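Scarecrow-like protein 3 (Arabidopsis thaliana, PDB 6KPB) probably acts as a GRAS-family transcription factor in plant development, binding zinc finger proteins of the IDD family. Local coordinates at residues A[138-141]-A[146-149]; A[446-449]-A[455-458]; A[215-220]-A[225-230]. All coordinates share one frame; numbering follows the deposited sequence.

Contact 1: residues A[138-141]-A[146-149]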
loop_
_atom_site.group_PDB
_atom_site.type_symbol
_atom_site.label_atom_id
_atom_site.label_comp_id
_atom_site.label_asym_id
_atom_site.label_seq_id
_atom_site.Cartn_x
_atom_site.Cartn_y
_atom_site.Cartn_z
ATOM N N LEU A 138 -1.452 -7.565 -18.288
ATOM C CA LEU A 138 -2.344 -8.693 -18.041
ATOM C C LEU A 138 -3.697 -8.489 -18.713
ATOM O O LEU A 138 -4.241 -9.417 -19.324
ATOM C CB LEU A 138 -2.518 -8.906 -16.538
ATOM C CG LEU A 138 -1.298 -9.428 -15.777
ATOM C CD1 LEU A 138 -1.557 -9.424 -14.279
ATOM C CD2 LEU A 138 -0.930 -10.825 -16.256
ATOM N N PHE A 139 -4.262 -7.282 -18.607
ATOM C CA PHE A 139 -5.515 -6.992 -19.298
ATOM C C PHE A 139 -5.366 -7.190 -20.800
ATOM O O PHE A 139 -6.238 -7.782 -21.448
ATOM C CB PHE A 139 -5.966 -5.566 -18.982
ATOM C CG PHE A 139 -7.264 -5.175 -19.636
ATOM C CD1 PHE A 139 -8.443 -5.831 -19.316
ATOM C CD2 PHE A 139 -7.310 -4.139 -20.555
ATOM C CE1 PHE A 139 -9.640 -5.471 -19.912
ATOM C CE2 PHE A 139 -8.506 -3.772 -21.154
ATOM C CZ PHE A 139 -9.671 -4.439 -20.832
ATOM N N PHE A 140 -4.250 -6.724 -21.363
ATOM C CA PHE A 140 -4.002 -6.884 -22.791
ATOM C C PHE A 140 -3.923 -8.352 -23.193
ATOM O O PHE A 140 -4.325 -8.710 -24.305
ATOM C CB PHE A 140 -2.711 -6.156 -23.169
ATOM C CG PHE A 140 -2.277 -6.374 -24.589
ATOM C CD1 PHE A 140 -2.808 -5.608 -25.614
ATOM C CD2 PHE A 140 -1.330 -7.336 -24.900
ATOM C CE1 PHE A 140 -2.409 -5.803 -26.923
ATOM C CE2 PHE A 140 -0.925 -7.536 -26.208
ATOM C CZ PHE A 140 -1.465 -6.768 -27.220
ATOM N N GLU A 141 -3.418 -9.215 -22.310
ATOM C CA GLU A 141 -3.185 -10.614 -22.654
ATOM C C GLU A 141 -4.291 -11.553 -22.193
ATOM O O GLU A 141 -4.538 -12.564 -22.857
ATOM C CB GLU A 141 -1.851 -11.090 -22.071
ATOM C CG GLU A 141 -0.654 -10.274 -22.530
ATOM C CD GLU A 141 0.596 -11.114 -22.709
ATOM O OE1 GLU A 141 1.014 -11.314 -23.869
ATOM O OE2 GLU A 141 1.156 -11.580 -21.695
ATOM N N LEU A 146 -8.386 -5.137 -26.090
ATOM C CA LEU A 146 -7.434 -4.206 -26.685
ATOM C C LEU A 146 -6.936 -4.699 -28.039
ATOM O O LEU A 146 -6.720 -3.895 -28.953
ATOM C CB LEU A 146 -6.265 -3.975 -25.728
ATOM C CG LEU A 146 -6.587 -3.095 -24.519
ATOM C CD1 LEU A 146 -5.383 -2.979 -23.602
ATOM C CD2 LEU A 146 -7.040 -1.720 -24.981
ATOM N N LYS A 147 -6.745 -6.012 -28.188
ATOM C CA LYS A 147 -6.303 -6.551 -29.471
ATOM C C LYS A 147 -7.319 -6.261 -30.569
ATOM O O LYS A 147 -6.945 -5.898 -31.690
ATOM C CB LYS A 147 -6.057 -8.055 -29.356
ATOM C CG LYS A 147 -4.870 -8.446 -28.486
ATOM C CD LYS A 147 -4.888 -9.943 -28.206
ATOM C CE LYS A 147 -3.790 -10.362 -27.235
ATOM N NZ LYS A 147 -2.519 -10.698 -27.933
ATOM N N VAL A 148 -8.610 -6.417 -30.266
ATOM C CA VAL A 148 -9.649 -6.100 -31.242
ATOM C C VAL A 148 -9.667 -4.604 -31.527
ATOM O O VAL A 148 -9.723 -4.176 -32.687
ATOM C CB VAL A 148 -11.020 -6.598 -30.749
ATOM C CG1 VAL A 148 -12.132 -6.045 -31.630
ATOM C CG2 VAL A 148 -11.060 -8.117 -30.729
ATOM N N SER A 149 -9.620 -3.788 -30.470
ATOM C CA SER A 149 -9.581 -2.339 -30.638
ATOM C C SER A 149 -8.386 -1.918 -31.485
ATOM O O SER A 149 -8.534 -1.172 -32.459
ATOM C CB SER A 149 -9.544 -1.658 -29.269
ATOM O OG SER A 149 -9.427 -0.251 -29.397
#
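The ring of Phe140 has the bent end of Lys147 over one face, with Lys147 CE 4.1 Å above the ring plane and offset toward the rim. Lys147 CG lies 3.9 Å from Phe140 CE1, and NZ comes equally near CE2, so the lysine chain runs across this one face, crossing the phenylalanine at about a right angle. The bend at chi4 (-89°) folds NZ back over the ring, while Lys147 CE lies 3.4 Å from Phe140 O. Leu146 CB approaches the same ring obliquely, 3.8 Å from Phe140 CD1. The two segments are the end of helix 129-142 and the start of helix 145-160, joined by a short turn within the predicted VHIID region, and Leu146 fills the angle between these consecutive helices. Its CD1 meets Phe139 CD2 at 3.8 Å, again obliquely, while CG sits near CE2. Both phenylalanines carry CG anti to the backbone N (chi1 174° for Phe140), which turns their rings toward the second helix. Phe139 is buried, packing also on Leu396 of helix 387-406 and on the ring of Phe143. Lys147 NZ stays 5.4 Å from Glu141 OE1, opposite charges that may attract; Glu141 OE2 is salt-bridged to Arg137 NH1.

Contact 2: residues A[446-449]-A[455-458]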
loop_
_atom_site.group_PDB
_atom_site.type_symbol
_atom_site.label_atom_id
_atom_site.label_comp_id
_atom_site.label_asym_id
_atom_site.label_seq_id
_atom_site.Cartn_x
_atom_site.Cartn_y
_atom_site.Cartn_z
ATOM N N ARG A 446 -12.195 -13.339 -36.347
ATOM C CA ARG A 446 -11.230 -14.435 -36.382
ATOM C C ARG A 446 -10.275 -14.374 -35.200
ATOM O O ARG A 446 -9.860 -15.417 -34.681
ATOM C CB ARG A 446 -10.447 -14.404 -37.693
ATOM C CG ARG A 446 -11.215 -14.932 -38.890
ATOM C CD ARG A 446 -10.553 -14.522 -40.195
ATOM N NE ARG A 446 -11.163 -15.184 -41.344
ATOM C CZ ARG A 446 -11.031 -14.772 -42.601
ATOM N NH1 ARG A 446 -10.317 -13.688 -42.874
ATOM N NH2 ARG A 446 -11.620 -15.439 -43.585
ATOM N N LEU A 447 -9.911 -13.165 -34.767
ATOM C CA LEU A 447 -9.110 -13.020 -33.558
ATOM C C LEU A 447 -9.812 -13.647 -32.360
ATOM O O LEU A 447 -9.167 -14.272 -31.510
ATOM C CB LEU A 447 -8.828 -11.541 -33.298
ATOM C CG LEU A 447 -7.524 -11.145 -32.607
ATOM C CD1 LEU A 447 -6.350 -11.372 -33.542
ATOM C CD2 LEU A 447 -7.589 -9.693 -32.175
ATOM N N LEU A 448 -11.138 -13.501 -32.279
ATOM C CA LEU A 448 -11.890 -14.087 -31.175
ATOM C C LEU A 448 -11.925 -15.608 -31.234
ATOM O O LEU A 448 -12.263 -16.247 -30.231
ATOM C CB LEU A 448 -13.316 -13.534 -31.155
ATOM C CG LEU A 448 -13.494 -12.079 -30.726
ATOM C CD1 LEU A 448 -14.929 -11.634 -30.913
ATOM C CD2 LEU A 448 -13.081 -11.921 -29.280
ATOM N N GLN A 449 -11.595 -16.200 -32.379
ATOM C CA GLN A 449 -11.446 -17.645 -32.482
ATOM C C GLN A 449 -10.124 -18.133 -31.906
ATOM O O GLN A 449 -9.805 -19.319 -32.037
ATOM C CB GLN A 449 -11.573 -18.089 -33.944
ATOM N N GLY A 455 -16.728 -17.365 -26.333
ATOM C CA GLY A 455 -17.705 -16.667 -25.534
ATOM C C GLY A 455 -17.849 -15.206 -25.902
ATOM O O GLY A 455 -18.912 -14.617 -25.670
ATOM N N TYR A 456 -16.807 -14.610 -26.472
ATOM C CA TYR A 456 -16.882 -13.239 -26.945
ATOM C C TYR A 456 -17.573 -13.174 -28.299
ATOM O O TYR A 456 -17.543 -14.125 -29.086
ATOM C CB TYR A 456 -15.488 -12.621 -27.051
ATOM C CG TYR A 456 -14.849 -12.318 -25.719
ATOM C CD1 TYR A 456 -15.105 -11.122 -25.062
ATOM C CD2 TYR A 456 -13.986 -13.224 -25.120
ATOM C CE1 TYR A 456 -14.522 -10.838 -23.846
ATOM C CE2 TYR A 456 -13.398 -12.950 -23.903
ATOM C CZ TYR A 456 -13.670 -11.757 -23.270
ATOM O OH TYR A 456 -13.085 -11.481 -22.059
ATOM N N ARG A 457 -18.201 -12.034 -28.563
ATOM C CA ARG A 457 -18.874 -11.781 -29.826
ATOM C C ARG A 457 -18.662 -10.324 -30.208
ATOM O O ARG A 457 -18.492 -9.460 -29.344
ATOM C CB ARG A 457 -20.373 -12.092 -29.741
ATOM C CG ARG A 457 -20.705 -13.572 -29.669
ATOM C CD ARG A 457 -22.017 -13.804 -28.938
ATOM N NE ARG A 457 -22.973 -12.726 -29.175
ATOM C CZ ARG A 457 -23.769 -12.651 -30.236
ATOM N NH1 ARG A 457 -23.725 -13.594 -31.169
ATOM N NH2 ARG A 457 -24.608 -11.633 -30.366
ATOM N N ILE A 458 -18.667 -10.061 -31.511
ATOM C CA ILE A 458 -18.569 -8.708 -32.043
ATOM C C ILE A 458 -19.835 -8.426 -32.835
ATOM O O ILE A 458 -20.141 -9.137 -33.801
ATOM C CB ILE A 458 -17.320 -8.517 -32.914
ATOM C CG1 ILE A 458 -16.063 -8.580 -32.052
ATOM C CG2 ILE A 458 -17.382 -7.185 -33.638
ATOM C CD1 ILE A 458 -14.785 -8.510 -32.841
#
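Leu448 spreads its two methyls over the start of strand 456-461, each methyl favouring one of two inward side chains. CD2 takes Tyr456, lying 3.4 Å from its CB and farther from CG, so the leucine touches the root of the tyrosine rather than the hydroxyl end. CD1 takes Ile458, at 3.5 Å from CG1 and 3.7 Å from the terminal CD1. The fork is set by CG lying opposite the carbonyl carbon (chi1 -71°), while chi2 of 173° extends CD1 toward Ile458 and leaves CD2 turned to Tyr456. Ile458 has its CG1 arm likewise opposite the carbonyl carbon, and the extended second torsion (175°) carries the CG1-CD1 arm obliquely past Leu448 CD1. Tyr456 crosses Leu448 at about a right angle; its ring then runs away from the helix to meet Trp469 edge-to-face. Between the two buried residues, Arg457 turns its side chain away from the helix, its NE making a weak hydrogen bond to Gln470 O. This is a helix-to-strand connection in the predicted SAW region: helix 438-448 ends, a loop reverses the chain, and the edge strand of the antiparallel part of the sheet packs its inward residues against the helix just left.

Contact 3: residues A[215-220]-A[225-230]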
loop_
_atom_site.group_PDB
_atom_site.type_symbol
_atom_site.label_atom_id
_atom_site.label_comp_id
_atom_site.label_asym_id
_atom_site.label_seq_id
_atom_site.Cartn_x
_atom_site.Cartn_y
_atom_site.Cartn_z
ATOM N N ARG A 215 10.849 1.030 -27.445
ATOM C CA ARG A 215 10.400 -0.099 -28.251
ATOM C C ARG A 215 10.025 0.339 -29.660
ATOM O O ARG A 215 10.288 -0.383 -30.622
ATOM C CB ARG A 215 9.211 -0.792 -27.583
ATOM C CG ARG A 215 8.984 -2.221 -28.048
ATOM C CD ARG A 215 9.000 -3.190 -26.876
ATOM N NE ARG A 215 8.215 -4.390 -27.149
ATOM C CZ ARG A 215 6.959 -4.567 -26.752
ATOM N NH1 ARG A 215 6.340 -3.619 -26.063
ATOM N NH2 ARG A 215 6.322 -5.693 -27.045
ATOM N N LEU A 216 9.410 1.516 -29.797
ATOM C CA LEU A 216 8.992 1.976 -31.118
ATOM C C LEU A 216 10.188 2.375 -31.975
ATOM O O LEU A 216 10.249 2.031 -33.161
ATOM C CB LEU A 216 8.009 3.137 -30.984
ATOM C CG LEU A 216 6.664 2.808 -30.330
ATOM C CD1 LEU A 216 5.694 3.972 -30.472
ATOM C CD2 LEU A 216 6.068 1.532 -30.908
ATOM N N ILE A 217 11.149 3.102 -31.396
ATOM C CA ILE A 217 12.342 3.481 -32.151
ATOM C C ILE A 217 13.134 2.244 -32.548
ATOM O O ILE A 217 13.670 2.159 -33.660
ATOM C CB ILE A 217 13.206 4.468 -31.340
ATOM C CG1 ILE A 217 12.443 5.765 -31.073
ATOM C CG2 ILE A 217 14.509 4.770 -32.069
ATOM C CD1 ILE A 217 13.246 6.790 -30.295
ATOM N N GLU A 218 13.215 1.260 -31.647
ATOM C CA GLU A 218 13.954 0.039 -31.943
ATOM C C GLU A 218 13.340 -0.710 -33.119
ATOM O O GLU A 218 14.060 -1.217 -33.986
ATOM C CB GLU A 218 14.001 -0.856 -30.705
ATOM C CG GLU A 218 14.908 -2.066 -30.838
ATOM C CD GLU A 218 14.794 -3.005 -29.655
ATOM O OE1 GLU A 218 13.679 -3.135 -29.107
ATOM O OE2 GLU A 218 15.817 -3.609 -29.269
ATOM N N GLU A 219 12.008 -0.786 -33.168
ATOM C CA GLU A 219 11.355 -1.488 -34.268
ATOM C C GLU A 219 11.435 -0.685 -35.560
ATOM O O GLU A 219 11.684 -1.248 -36.632
ATOM C CB GLU A 219 9.900 -1.788 -33.911
ATOM C CG GLU A 219 9.175 -2.668 -34.922
ATOM C CD GLU A 219 9.708 -4.092 -34.962
ATOM O OE1 GLU A 219 10.383 -4.510 -33.998
ATOM O OE2 GLU A 219 9.450 -4.797 -35.962
ATOM N N ALA A 220 11.234 0.633 -35.476
ATOM C CA ALA A 220 11.304 1.469 -36.670
ATOM C C ALA A 220 12.706 1.464 -37.268
ATOM O O ALA A 220 12.865 1.495 -38.494
ATOM C CB ALA A 220 10.864 2.893 -36.339
ATOM N N ILE A 225 12.096 2.622 -41.259
ATOM C CA ILE A 225 11.001 3.574 -41.419
ATOM C C ILE A 225 11.443 4.907 -40.831
ATOM O O ILE A 225 11.881 4.943 -39.674
ATOM C CB ILE A 225 9.708 3.087 -40.734
ATOM C CG1 ILE A 225 8.980 2.063 -41.612
ATOM C CG2 ILE A 225 8.798 4.258 -40.398
ATOM C CD1 ILE A 225 7.616 1.661 -41.084
ATOM N N PRO A 226 11.362 6.012 -41.580
ATOM C CA PRO A 226 11.592 7.329 -40.970
ATOM C C PRO A 226 10.517 7.613 -39.936
ATOM O O PRO A 226 9.341 7.767 -40.278
ATOM C CB PRO A 226 11.520 8.292 -42.159
ATOM C CG PRO A 226 10.690 7.572 -43.177
ATOM C CD PRO A 226 10.993 6.111 -43.003
ATOM N N PHE A 227 10.905 7.664 -38.665
ATOM C CA PHE A 227 9.936 7.670 -37.581
ATOM C C PHE A 227 10.389 8.620 -36.486
ATOM O O PHE A 227 11.582 8.712 -36.184
ATOM C CB PHE A 227 9.744 6.251 -37.025
ATOM C CG PHE A 227 9.040 6.200 -35.698
ATOM C CD1 PHE A 227 7.670 6.386 -35.615
ATOM C CD2 PHE A 227 9.748 5.941 -34.536
ATOM C CE1 PHE A 227 7.021 6.329 -34.394
ATOM C CE2 PHE A 227 9.106 5.883 -33.313
ATOM C CZ PHE A 227 7.741 6.077 -33.242
ATOM N N GLN A 228 9.430 9.330 -35.899
ATOM C CA GLN A 228 9.700 10.249 -34.804
ATOM C C GLN A 228 8.657 10.043 -33.720
ATOM O O GLN A 228 7.459 9.949 -34.012
ATOM C CB GLN A 228 9.698 11.705 -35.283
ATOM C CG GLN A 228 10.128 12.711 -34.227
ATOM C CD GLN A 228 10.317 14.102 -34.796
ATOM O OE1 GLN A 228 10.091 14.333 -35.985
ATOM N NE2 GLN A 228 10.740 15.035 -33.953
ATOM N N PHE A 229 9.113 9.956 -32.475
ATOM C CA PHE A 229 8.239 9.838 -31.316
ATOM C C PHE A 229 8.577 10.960 -30.350
ATOM O O PHE A 229 9.706 11.035 -29.853
ATOM C CB PHE A 229 8.395 8.475 -30.638
ATOM C CG PHE A 229 7.556 8.311 -29.397
ATOM C CD1 PHE A 229 8.049 8.683 -28.158
ATOM C CD2 PHE A 229 6.278 7.781 -29.471
ATOM C CE1 PHE A 229 7.286 8.536 -27.017
ATOM C CE2 PHE A 229 5.510 7.629 -28.331
ATOM C CZ PHE A 229 6.016 8.007 -27.102
ATOM N N ASN A 230 7.605 11.832 -30.091
ATOM C CA ASN A 230 7.770 12.876 -29.093
ATOM C C ASN A 230 6.825 12.610 -27.933
ATOM O O ASN A 230 5.598 12.600 -28.123
ATOM C CB ASN A 230 7.523 14.266 -29.690
ATOM C CG ASN A 230 6.172 14.389 -30.369
ATOM O OD1 ASN A 230 5.599 13.401 -30.826
ATOM N ND2 ASN A 230 5.658 15.613 -30.442
#
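Ala220 and Phe227, with Leu216 next in buried surface, join the helix and second strand of a beta-alpha-beta unit made of strand 196-203, helix 206-223 and strand 227-233. The two strands are parallel, and the helix segment runs back almost exactly antiparallel to strand 227-230 (175°), with the axes 8.9 Å apart. Phe227 fills the space between them. Its CG stands anti to the backbone N (chi1 165°), laying the ring lengthwise along the helix, so that successive ring atoms meet successive turns. Near the root, the methyl of Ala220 lies 3.6 Å from Phe227 CB and almost as close to CG and CD2; it is a small side chain, consistent with the close approach of helix and strand here. One turn earlier in the helix, Leu216 CB sits 3.7 Å from Phe227 CZ at the far end of the ring, approaching obliquely. Ile217 CG1 comes to Phe227 CE2 at 4.0 Å, crossing that side chain at about a right angle on the more exposed side. Leu216 CD1 reaches on to Phe229, meeting CD2 at 4.0 Å, and so links both aromatic residues that point from the strand to the helix; Phe229 also packs on Met212 and Ala213. Gln228, between them, faces away from the helix, while its backbone hydrogen-bonds to Leu197 and Ile199 of the neighbouring strand. Where the chain leaves the helix and turns back, the backbone ties the turn: Ile225 N donates to Ala220 O over 3.1 Å, nearly straight, with the donor tilted 20° from the carbonyl plane.

In the fold
Contacts 1 and 2 adjoin, their centres about 13 Å apart: helix 145-160 packs on helix 438-448 and strand 456-461, with Lys147 and Val148 meeting Leu447, and Val148 also Ile458. Contact 3 stands apart, its centre about 22 Å from that of contact 1 and 31 Å from that of contact 2, yet strands 227-233 and 456-461 belong to the same sheet, the first in its parallel part and the second in its antiparallel part. Contact 2 is the most buried and rests mainly on aliphatic carbons. Contacts 1 and 3 are partly buried and rely on phenylalanine rings, the former adding a lysine chain, the latter a backbone hydrogen bond.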